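Local coordinates for uncharacterized protein Atu1872 (Agrobacterium tumefaciens, PDB 2QNT) that is of unknown function but belongs to the glyoxalase/bleomycin resistance protein/dioxygenase family, whose members often bind small molecules or metal ions in a cavity formed by a curved sheet, at residues F38-L43 with A49-R54; I19-S24 with D116-A121; D86-D91 with R110-Y115. All coordinates share one frame; numbering follows the deposited sequence. Where two conformers were deposited one is given.

Interaction 1 of 3, residues F38-L43 with A49-R54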
loop_
_atom_site.group_PDB
_atom_site.type_symbol
_atom_site.label_atom_id
_atom_site.label_comp_id
_atom_site.label_asym_id
_atom_site.label_seq_id
_atom_site.Cartn_x
_atom_site.Cartn_y
_atom_site.Cartn_z
ATOM N N PHE A 38 17.530 -3.444 -4.144
ATOM C CA PHE A 38 18.523 -3.267 -3.097
ATOM C C PHE A 38 18.866 -4.577 -2.373
ATOM O O PHE A 38 19.732 -4.585 -1.495
ATOM C CB PHE A 38 17.997 -2.298 -2.041
ATOM C CG PHE A 38 17.736 -0.909 -2.530
ATOM C CD1 PHE A 38 16.483 -0.539 -3.001
ATOM C CD2 PHE A 38 18.739 0.055 -2.463
ATOM C CE1 PHE A 38 16.264 0.777 -3.414
ATOM C CE2 PHE A 38 18.503 1.354 -2.907
ATOM C CZ PHE A 38 17.257 1.700 -3.358
ATOM N N GLY A 39 18.254 -5.681 -2.778
ATOM C CA GLY A 39 18.408 -6.951 -2.092
ATOM C C GLY A 39 17.161 -7.219 -1.269
ATOM O O GLY A 39 16.256 -7.904 -1.713
ATOM N N SER A 40 17.107 -6.656 -0.066
ATOM C CA SER A 40 15.977 -6.891 0.845
ATOM C C SER A 40 14.767 -6.024 0.508
ATOM O O SER A 40 13.720 -6.183 1.118
ATOM C CB SER A 40 16.375 -6.647 2.309
ATOM O OG SER A 40 16.660 -5.282 2.574
ATOM N N PHE A 41 14.930 -5.098 -0.430
ATOM C CA PHE A 41 13.889 -4.110 -0.785
ATOM C C PHE A 41 13.930 -3.959 -2.273
ATOM O O PHE A 41 14.995 -3.809 -2.848
ATOM C CB PHE A 41 14.231 -2.782 -0.081
ATOM C CG PHE A 41 13.283 -1.608 -0.335
ATOM C CD1 PHE A 41 13.788 -0.340 -0.682
ATOM C CD2 PHE A 41 11.913 -1.737 -0.196
ATOM C CE1 PHE A 41 12.922 0.733 -0.881
ATOM C CE2 PHE A 41 11.069 -0.651 -0.358
ATOM C CZ PHE A 41 11.552 0.579 -0.720
ATOM N N VAL A 42 12.765 -3.984 -2.903
ATOM C CA VAL A 42 12.656 -3.831 -4.329
ATOM C C VAL A 42 11.613 -2.763 -4.644
ATOM O O VAL A 42 10.491 -2.817 -4.156
ATOM C CB VAL A 42 12.273 -5.186 -5.025
ATOM C CG1 VAL A 42 12.173 -5.003 -6.548
ATOM C CG2 VAL A 42 13.273 -6.301 -4.688
ATOM N N LEU A 43 12.019 -1.780 -5.445
ATOM C CA LEU A 43 11.131 -0.752 -5.964
ATOM C C LEU A 43 10.773 -1.094 -7.392
ATOM O O LEU A 43 11.671 -1.357 -8.215
ATOM C CB LEU A 43 11.821 0.593 -6.006
ATOM C CG LEU A 43 12.230 1.253 -4.731
ATOM C CD1 LEU A 43 12.952 2.533 -5.029
ATOM C CD2 LEU A 43 11.000 1.539 -3.910
ATOM N N ALA A 49 6.277 -1.369 -4.186
ATOM C CA ALA A 49 7.515 -1.830 -3.570
ATOM C C ALA A 49 7.239 -2.994 -2.647
ATOM O O ALA A 49 6.109 -3.190 -2.262
ATOM C CB ALA A 49 8.182 -0.714 -2.791
ATOM N N ILE A 50 8.275 -3.793 -2.368
ATOM C CA ILE A 50 8.173 -4.930 -1.440
ATOM C C ILE A 50 9.433 -4.953 -0.596
ATOM O O ILE A 50 10.499 -4.529 -1.050
ATOM C CB ILE A 50 8.022 -6.284 -2.190
ATOM C CG1 ILE A 50 9.129 -6.460 -3.238
ATOM C CG2 ILE A 50 6.652 -6.421 -2.842
ATOM C CD1 ILE A 50 9.142 -7.820 -4.015
ATOM N N HIS A 51 9.332 -5.485 0.623
ATOM C CA HIS A 51 10.501 -5.586 1.492
ATOM C C HIS A 51 10.458 -6.879 2.272
ATOM O O HIS A 51 9.400 -7.271 2.759
ATOM C CB HIS A 51 10.531 -4.421 2.506
ATOM C CG HIS A 51 11.879 -4.065 3.092
ATOM N ND1 HIS A 51 12.660 -4.922 3.852
ATOM C CD2 HIS A 51 12.554 -2.890 3.051
ATOM C CE1 HIS A 51 13.752 -4.274 4.256
ATOM N NE2 HIS A 51 13.725 -3.047 3.760
ATOM N N GLU A 52 11.587 -7.570 2.379
ATOM C CA GLU A 52 11.671 -8.723 3.267
ATOM C C GLU A 52 11.230 -8.272 4.651
ATOM O O GLU A 52 11.685 -7.244 5.149
ATOM C CB GLU A 52 13.066 -9.314 3.241
ATOM C CG GLU A 52 13.162 -10.647 3.988
ATOM C CD GLU A 52 13.326 -10.478 5.487
ATOM O OE1 GLU A 52 14.006 -9.532 5.902
ATOM O OE2 GLU A 52 12.782 -11.294 6.269
ATOM N N GLY A 53 10.348 -9.040 5.269
ATOM C CA GLY A 53 9.599 -8.536 6.413
ATOM C C GLY A 53 10.400 -8.435 7.695
ATOM O O GLY A 53 10.267 -7.463 8.424
ATOM N N ARG A 54 11.200 -9.445 8.015
ATOM C CA ARG A 54 11.902 -9.421 9.297
ATOM C C ARG A 54 12.890 -8.265 9.382
ATOM O O ARG A 54 12.980 -7.613 10.423
ATOM C CB ARG A 54 12.585 -10.752 9.594
ATOM C CG ARG A 54 11.579 -11.882 9.622
ATOM C CD ARG A 54 11.940 -13.060 10.435
ATOM N NE ARG A 54 11.991 -12.746 11.858
ATOM C CZ ARG A 54 12.184 -13.641 12.820
ATOM N NH1 ARG A 54 12.316 -14.926 12.522
ATOM N NH2 ARG A 54 12.230 -13.251 14.088
#
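The antiparallel hairpin of strands 41-44 and 49-52 sets Phe41 against His51 across a non-hydrogen-bonded pair, at the two central strands of a four-stranded mixed sheet. Its strand axes run at 174° and approach to 4.8 Å. Val42 and Ile50 form the hydrogen-bonded pair, each amide donating to the other's carbonyl at 3.0 Å between N and O. Two residues along, past the Phe41-His51 bridge, Glu52 N donates to Ser40 O at 2.8 Å.

Two side-chain layers follow from the alternation. On one face the Phe41 ring lies oblique to the imidazole, planes 34° apart, with Phe41 CD2 3.5 Å from His51 CD2; farther along the ring, Phe41 CE2 meets Ala49 CB at 3.8 Å, which Leu43 CD2 also touches. On the other face Val42 CB packs on Ile50 CG1, and both residues lie against helix 19-29.

With CG anti to the backbone N (chi1 -157°), the imidazole turns one face toward Ser40 O, which lies near its rim. Glu52 N-caps helix 53-61, its OE2 accepting from Arg54 N and its OE1 bonded to Ser55 OG.

A HEPES molecule, probably from the crystallisation liquor, lies beside Phe41, consistent with a pocket on the Phe41-His51 side of the sheet. The 2.8 Å bond from His51 ND1 to Glu52 O probably restrains the imidazole's rotation, whereas Val42 and Ile50 side chains meet through apolar carbons alone.

Interaction 2 of 3, residues I19-S24 with D116-A121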
loop_
_atom_site.group_PDB
_atom_site.type_symbol
_atom_site.label_atom_id
_atom_site.label_comp_id
_atom_site.label_asym_id
_atom_site.label_seq_id
_atom_site.Cartn_x
_atom_site.Cartn_y
_atom_site.Cartn_z
ATOM N N ILE A 19 12.156 -12.431 -0.570
ATOM C CA ILE A 19 12.212 -11.375 -1.577
ATOM C C ILE A 19 12.372 -11.923 -3.006
ATOM O O ILE A 19 11.776 -11.414 -3.944
ATOM C CB ILE A 19 13.320 -10.334 -1.231
ATOM C CG1 ILE A 19 13.062 -8.988 -1.915
ATOM C CG2 ILE A 19 14.737 -10.874 -1.506
ATOM C CD1 ILE A 19 11.845 -8.217 -1.400
ATOM N N ASN A 20 13.118 -12.997 -3.169
ATOM C CA ASN A 20 13.252 -13.567 -4.502
ATOM C C ASN A 20 11.954 -14.147 -5.054
ATOM O O ASN A 20 11.607 -13.908 -6.223
ATOM C CB ASN A 20 14.401 -14.582 -4.488
ATOM C CG ASN A 20 15.724 -13.921 -4.145
ATOM O OD1 ASN A 20 15.997 -12.808 -4.599
ATOM N ND2 ASN A 20 16.531 -14.578 -3.314
ATOM N N ARG A 21 11.211 -14.862 -4.216
ATOM C CA ARG A 21 9.896 -15.425 -4.548
ATOM C C ARG A 21 8.964 -14.305 -4.988
ATOM O O ARG A 21 8.295 -14.365 -6.006
ATOM C CB ARG A 21 9.339 -16.112 -3.287
ATOM C CG ARG A 21 7.863 -16.498 -3.270
ATOM C CD ARG A 21 7.511 -17.470 -2.098
ATOM N NE ARG A 21 7.148 -16.784 -0.842
ATOM C CZ ARG A 21 6.191 -17.190 -0.009
ATOM N NH1 ARG A 21 5.501 -18.305 -0.251
ATOM N NH2 ARG A 21 5.895 -16.468 1.074
ATOM N N SER A 22 8.904 -13.272 -4.166
ATOM C CA SER A 22 8.033 -12.148 -4.449
ATOM C C SER A 22 8.472 -11.389 -5.688
ATOM O O SER A 22 7.649 -11.138 -6.593
ATOM C CB SER A 22 7.972 -11.232 -3.239
ATOM O OG SER A 22 7.437 -11.938 -2.139
ATOM N N LYS A 23 9.760 -11.053 -5.757
ATOM C CA LYS A 23 10.281 -10.298 -6.901
ATOM C C LYS A 23 9.917 -10.998 -8.222
ATOM O O LYS A 23 9.437 -10.375 -9.173
ATOM C CB LYS A 23 11.792 -10.127 -6.769
ATOM C CG LYS A 23 12.500 -9.471 -7.933
ATOM C CD LYS A 23 13.920 -9.122 -7.535
ATOM C CE LYS A 23 14.782 -10.368 -7.448
ATOM N NZ LYS A 23 16.218 -10.024 -7.288
ATOM N N SER A 24 10.160 -12.312 -8.246
ATOM C CA SER A 24 9.878 -13.122 -9.422
ATOM C C SER A 24 8.374 -13.153 -9.739
ATOM O O SER A 24 7.969 -13.089 -10.880
ATOM C CB SER A 24 10.416 -14.539 -9.239
ATOM O OG SER A 24 11.827 -14.543 -9.116
ATOM N N ASP A 116 -1.063 -12.794 -3.548
ATOM C CA ASP A 116 0.372 -12.904 -3.819
ATOM C C ASP A 116 0.974 -14.055 -3.017
ATOM O O ASP A 116 0.262 -14.713 -2.264
ATOM C CB ASP A 116 1.063 -11.548 -3.690
ATOM C CG ASP A 116 1.541 -11.217 -2.323
ATOM O OD1 ASP A 116 1.246 -11.938 -1.341
ATOM O OD2 ASP A 116 2.293 -10.208 -2.192
ATOM N N PRO A 117 2.258 -14.365 -3.222
ATOM C CA PRO A 117 2.858 -15.493 -2.535
ATOM C C PRO A 117 2.789 -15.433 -1.007
ATOM O O PRO A 117 2.896 -16.476 -0.362
ATOM C CB PRO A 117 4.310 -15.458 -3.021
ATOM C CG PRO A 117 4.175 -14.891 -4.413
ATOM C CD PRO A 117 3.167 -13.790 -4.235
ATOM N N ASP A 118 2.618 -14.258 -0.418
ATOM C CA ASP A 118 2.552 -14.092 1.030
ATOM C C ASP A 118 1.110 -13.994 1.506
ATOM O O ASP A 118 0.877 -13.872 2.725
ATOM C CB ASP A 118 3.337 -12.855 1.463
ATOM C CG ASP A 118 4.807 -13.055 1.312
ATOM O OD1 ASP A 118 5.444 -13.494 2.296
ATOM O OD2 ASP A 118 5.316 -12.830 0.196
ATOM N N GLY A 119 0.149 -14.062 0.591
ATOM C CA GLY A 119 -1.241 -13.936 0.953
ATOM C C GLY A 119 -1.816 -12.542 0.931
ATOM O O GLY A 119 -2.971 -12.361 1.314
ATOM N N HIS A 120 -1.061 -11.551 0.458
ATOM C CA HIS A 120 -1.626 -10.217 0.345
ATOM C C HIS A 120 -2.671 -10.226 -0.767
ATOM O O HIS A 120 -2.486 -10.928 -1.775
ATOM C CB HIS A 120 -0.554 -9.161 0.005
ATOM C CG HIS A 120 0.478 -8.984 1.065
ATOM N ND1 HIS A 120 0.175 -8.524 2.337
ATOM C CD2 HIS A 120 1.815 -9.188 1.038
ATOM C CE1 HIS A 120 1.297 -8.443 3.027
ATOM N NE2 HIS A 120 2.306 -8.842 2.266
ATOM N N ALA A 121 -3.752 -9.466 -0.630
ATOM C CA ALA A 121 -4.830 -9.437 -1.590
ATOM C C ALA A 121 -4.514 -8.441 -2.686
ATOM O O ALA A 121 -4.182 -7.270 -2.413
ATOM C CB ALA A 121 -6.150 -9.097 -0.889
HETATM O O HOH W 1 7.640 -14.091 -0.278
HETATM O O HOH W 2 4.737 -11.607 -2.125
#
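Arg21 of helix 19-29 lies along Pro117, and the apolar packing is here: Arg21 CG comes 3.7 Å from Pro117 CB, the two side chains sliding past each other. The arginine starts out extended, CG anti to the backbone N (chi1 166°), then bends at chi3, which brings one face of the guanidinium over the proline CB.

The polar side is looser, and is described for one of the two conformers of both Arg21 and Ser22. Arg21 NH2 reaches Asp118 OD1 at 3.2 Å in a tentative salt bridge whose hydrogen bond is weak (N-H...O angle 127°); guanidinium and carboxylate planes stand 77° apart. OD1 also accepts from Arg17 N. Water fills in the rest: one molecule accepts from Arg21 NE at 2.8 Å and donates to Asp118 OD2 at 2.7 Å, while a second donates to that same OD2 and, weakly, to Asp116 OD2. Both waters bond to Ser22 OG, itself bonded to Asp18 O, so the buried Asp118 carboxylate is satisfied largely through solvent and backbone.

Asp116 OD1 accepts from Asp118 N at 2.8 Å and His120 N at 3.0 Å, from opposite faces of its carboxylate. The first makes an Asx turn, overlapping the type I beta turn Asp116-Gly119: a compact connection between antiparallel strands 110-115 and 121-126, docked on helix 19-29, which packs on the other sheet's strand 49-52.

Interaction 3 of 3, residues D86-D91 with R110-Y115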
loop_
_atom_site.group_PDB
_atom_site.type_symbol
_atom_site.label_atom_id
_atom_site.label_comp_id
_atom_site.label_asym_id
_atom_site.label_seq_id
_atom_site.Cartn_x
_atom_site.Cartn_y
_atom_site.Cartn_z
ATOM N N ASP A 86 -8.293 -8.947 -20.072
ATOM C CA ASP A 86 -8.483 -10.324 -20.537
ATOM C C ASP A 86 -7.164 -11.059 -20.749
ATOM O O ASP A 86 -7.042 -12.214 -20.363
ATOM C CB ASP A 86 -9.297 -10.342 -21.821
ATOM C CG ASP A 86 -10.679 -9.789 -21.607
ATOM O OD1 ASP A 86 -11.461 -10.442 -20.915
ATOM O OD2 ASP A 86 -10.978 -8.691 -22.123
ATOM N N ALA A 87 -6.206 -10.391 -21.380
ATOM C CA ALA A 87 -4.874 -10.967 -21.580
ATOM C C ALA A 87 -4.196 -11.167 -20.233
ATOM O O ALA A 87 -3.570 -12.207 -20.015
ATOM C CB ALA A 87 -4.007 -10.088 -22.496
ATOM N N ALA A 88 -4.299 -10.184 -19.333
ATOM C CA ALA A 88 -3.701 -10.304 -18.011
ATOM C C ALA A 88 -4.262 -11.521 -17.294
ATOM O O ALA A 88 -3.522 -12.251 -16.630
ATOM C CB ALA A 88 -3.937 -9.026 -17.141
ATOM N N PHE A 89 -5.583 -11.697 -17.349
ATOM C CA PHE A 89 -6.204 -12.823 -16.659
ATOM C C PHE A 89 -5.706 -14.159 -17.225
ATOM O O PHE A 89 -5.364 -15.091 -16.475
ATOM C CB PHE A 89 -7.725 -12.724 -16.785
ATOM C CG PHE A 89 -8.460 -13.799 -16.057
ATOM C CD1 PHE A 89 -8.461 -13.840 -14.675
ATOM C CD2 PHE A 89 -9.194 -14.742 -16.740
ATOM C CE1 PHE A 89 -9.128 -14.844 -13.996
ATOM C CE2 PHE A 89 -9.890 -15.727 -16.054
ATOM C CZ PHE A 89 -9.826 -15.792 -14.690
ATOM N N GLN A 90 -5.636 -14.235 -18.556
ATOM C CA GLN A 90 -5.226 -15.482 -19.225
ATOM C C GLN A 90 -3.814 -15.802 -18.804
ATOM O O GLN A 90 -3.464 -16.987 -18.587
ATOM C CB GLN A 90 -5.345 -15.355 -20.768
ATOM C CG GLN A 90 -4.751 -16.535 -21.595
ATOM C CD GLN A 90 -5.086 -16.478 -23.080
ATOM O OE1 GLN A 90 -4.366 -17.042 -23.909
ATOM N NE2 GLN A 90 -6.178 -15.808 -23.423
ATOM N N ASP A 91 -3.007 -14.743 -18.703
ATOM C CA ASP A 91 -1.599 -14.950 -18.428
ATOM C C ASP A 91 -1.308 -15.227 -16.939
ATOM O O ASP A 91 -0.429 -16.047 -16.667
ATOM C CB ASP A 91 -0.689 -13.901 -19.145
ATOM C CG ASP A 91 -0.391 -12.668 -18.328
ATOM O OD1 ASP A 91 0.047 -11.640 -18.919
ATOM O OD2 ASP A 91 -0.559 -12.713 -17.113
ATOM N N ARG A 110 -14.641 -4.553 -15.000
ATOM C CA ARG A 110 -14.227 -5.947 -14.913
ATOM C C ARG A 110 -12.885 -6.062 -14.198
ATOM O O ARG A 110 -11.901 -5.423 -14.604
ATOM C CB ARG A 110 -14.133 -6.533 -16.309
ATOM C CG ARG A 110 -15.459 -6.506 -17.034
ATOM C CD ARG A 110 -15.310 -6.854 -18.476
ATOM N NE ARG A 110 -14.913 -8.227 -18.651
ATOM C CZ ARG A 110 -13.921 -8.648 -19.425
ATOM N NH1 ARG A 110 -13.181 -7.780 -20.135
ATOM N NH2 ARG A 110 -13.697 -9.958 -19.497
ATOM N N VAL A 111 -12.865 -6.861 -13.124
ATOM C CA VAL A 111 -11.655 -7.089 -12.354
ATOM C C VAL A 111 -11.535 -8.527 -11.938
ATOM O O VAL A 111 -12.517 -9.241 -11.858
ATOM C CB VAL A 111 -11.586 -6.180 -11.070
ATOM C CG1 VAL A 111 -12.109 -4.767 -11.375
ATOM C CG2 VAL A 111 -12.320 -6.773 -9.891
ATOM N N PHE A 112 -10.315 -8.960 -11.612
ATOM C CA PHE A 112 -10.123 -10.215 -10.896
ATOM C C PHE A 112 -9.267 -9.966 -9.678
ATOM O O PHE A 112 -8.566 -8.971 -9.597
ATOM C CB PHE A 112 -9.569 -11.336 -11.796
ATOM C CG PHE A 112 -8.189 -11.125 -12.378
ATOM C CD1 PHE A 112 -7.113 -11.897 -11.937
ATOM C CD2 PHE A 112 -7.991 -10.283 -13.443
ATOM C CE1 PHE A 112 -5.861 -11.788 -12.529
ATOM C CE2 PHE A 112 -6.732 -10.186 -14.037
ATOM C CZ PHE A 112 -5.680 -10.931 -13.560
ATOM N N ARG A 113 -9.359 -10.863 -8.698
ATOM C CA ARG A 113 -8.674 -10.677 -7.414
ATOM C C ARG A 113 -8.042 -12.005 -7.005
ATOM O O ARG A 113 -8.571 -13.083 -7.313
ATOM C CB ARG A 113 -9.632 -10.177 -6.355
ATOM C CG ARG A 113 -10.264 -8.829 -6.708
ATOM C CD ARG A 113 -11.040 -8.215 -5.557
ATOM N NE ARG A 113 -11.648 -6.919 -5.889
ATOM C CZ ARG A 113 -12.927 -6.740 -6.200
ATOM N NH1 ARG A 113 -13.787 -7.757 -6.275
ATOM N NH2 ARG A 113 -13.409 -5.527 -6.432
ATOM N N PHE A 114 -6.890 -11.929 -6.342
ATOM C CA PHE A 114 -6.075 -13.095 -6.072
ATOM C C PHE A 114 -5.078 -12.782 -4.998
ATOM O O PHE A 114 -4.931 -11.644 -4.576
ATOM C CB PHE A 114 -5.373 -13.586 -7.340
ATOM C CG PHE A 114 -4.543 -12.544 -8.030
ATOM C CD1 PHE A 114 -3.176 -12.461 -7.806
ATOM C CD2 PHE A 114 -5.101 -11.677 -8.939
ATOM C CE1 PHE A 114 -2.414 -11.520 -8.441
ATOM C CE2 PHE A 114 -4.318 -10.729 -9.578
ATOM C CZ PHE A 114 -2.967 -10.668 -9.318
ATOM N N TYR A 115 -4.348 -13.797 -4.570
ATOM C CA TYR A 115 -3.326 -13.635 -3.540
ATOM C C TYR A 115 -1.933 -13.601 -4.136
ATOM O O TYR A 115 -1.649 -14.317 -5.105
ATOM C CB TYR A 115 -3.365 -14.802 -2.560
ATOM C CG TYR A 115 -4.653 -14.899 -1.795
ATOM C CD1 TYR A 115 -5.002 -13.955 -0.842
ATOM C CD2 TYR A 115 -5.559 -15.905 -2.069
ATOM C CE1 TYR A 115 -6.209 -14.052 -0.141
ATOM C CE2 TYR A 115 -6.754 -16.002 -1.397
ATOM C CZ TYR A 115 -7.075 -15.070 -0.430
ATOM O OH TYR A 115 -8.274 -15.164 0.249
#
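An aromatic pair, Phe89 with Phe112, and an ion pair, Asp86 with Arg110, carry the contact between helix 85-92 and strand 110-115. In the first, the edge of Phe89 points at the face of Phe112. The ring planes stand at 75° with centroids 5.0 Å apart, which makes the pair T-shaped. Phe89 CD1 does the touching, 3.6 Å from Phe112 CG and offset toward the rim, and Phe89 CB adds a CH-pi contact over the same ring. Farther out on Phe112, CE2 meets Ala88 CB at 4.3 Å.

The ion pair is end-on, with the two planes 30° apart. Arg110 NH2 donates at 2.7 Å to Asp86 OD1, which accepts through its syn lone pair, and NH1 donates to Asp86 OD2 at 3.1 Å on the syn side, tilted out of the carboxylate plane. Both oxygens lie within a few degrees of the guanidinium plane. A weak third bond runs from NH1 to OD1.

Side-chain shape explains these meetings. Phe112 CG sits between the backbone N and the carbonyl carbon (chi1 64°), and its ring reaches to the helix, with Phe89 CD1 over one face; Arg110 bends at chi3 to arch over to Asp86. One shell farther out, Val124 backs Phe112 from the neighbouring strand, Val85 and Ile92 touch it from the helix, and Leu102 lies against both members of the ion pair. Backbone bonds from Arg110 to Glu126 and from Phe112 to Val124 fix the strand in its sheet.

With the segment axes approaching to 9.6 Å, the helix is held by two unlike means: an aromatic pair in which Phe112 is buried and, at the exposed Asp86, a bidentate salt bridge. The two straight bonds of that bridge restrict guanidinium rotation and probably offset charge at the surface.

Along the chain, interaction 2 closes a long loop in which interactions 1 and 3 are nested in series. Each outer contact belongs to a different four-stranded sheet of 1-4-3-2 order, and the two lie on opposite sides of the chain's centre, their centres 25 Å apart. Interaction 2 stands between them, with centres 11 Å from interaction 1 and 16 Å from interaction 3. Its helix 19-29 packs on the sheet of interaction 1 through Ile19 and Ile50, while its loop leaves strand 110-115 of interaction 3. Residues 19-24 and 116-121 thus tie together the two four-stranded sheets of a glyoxalase-like fold.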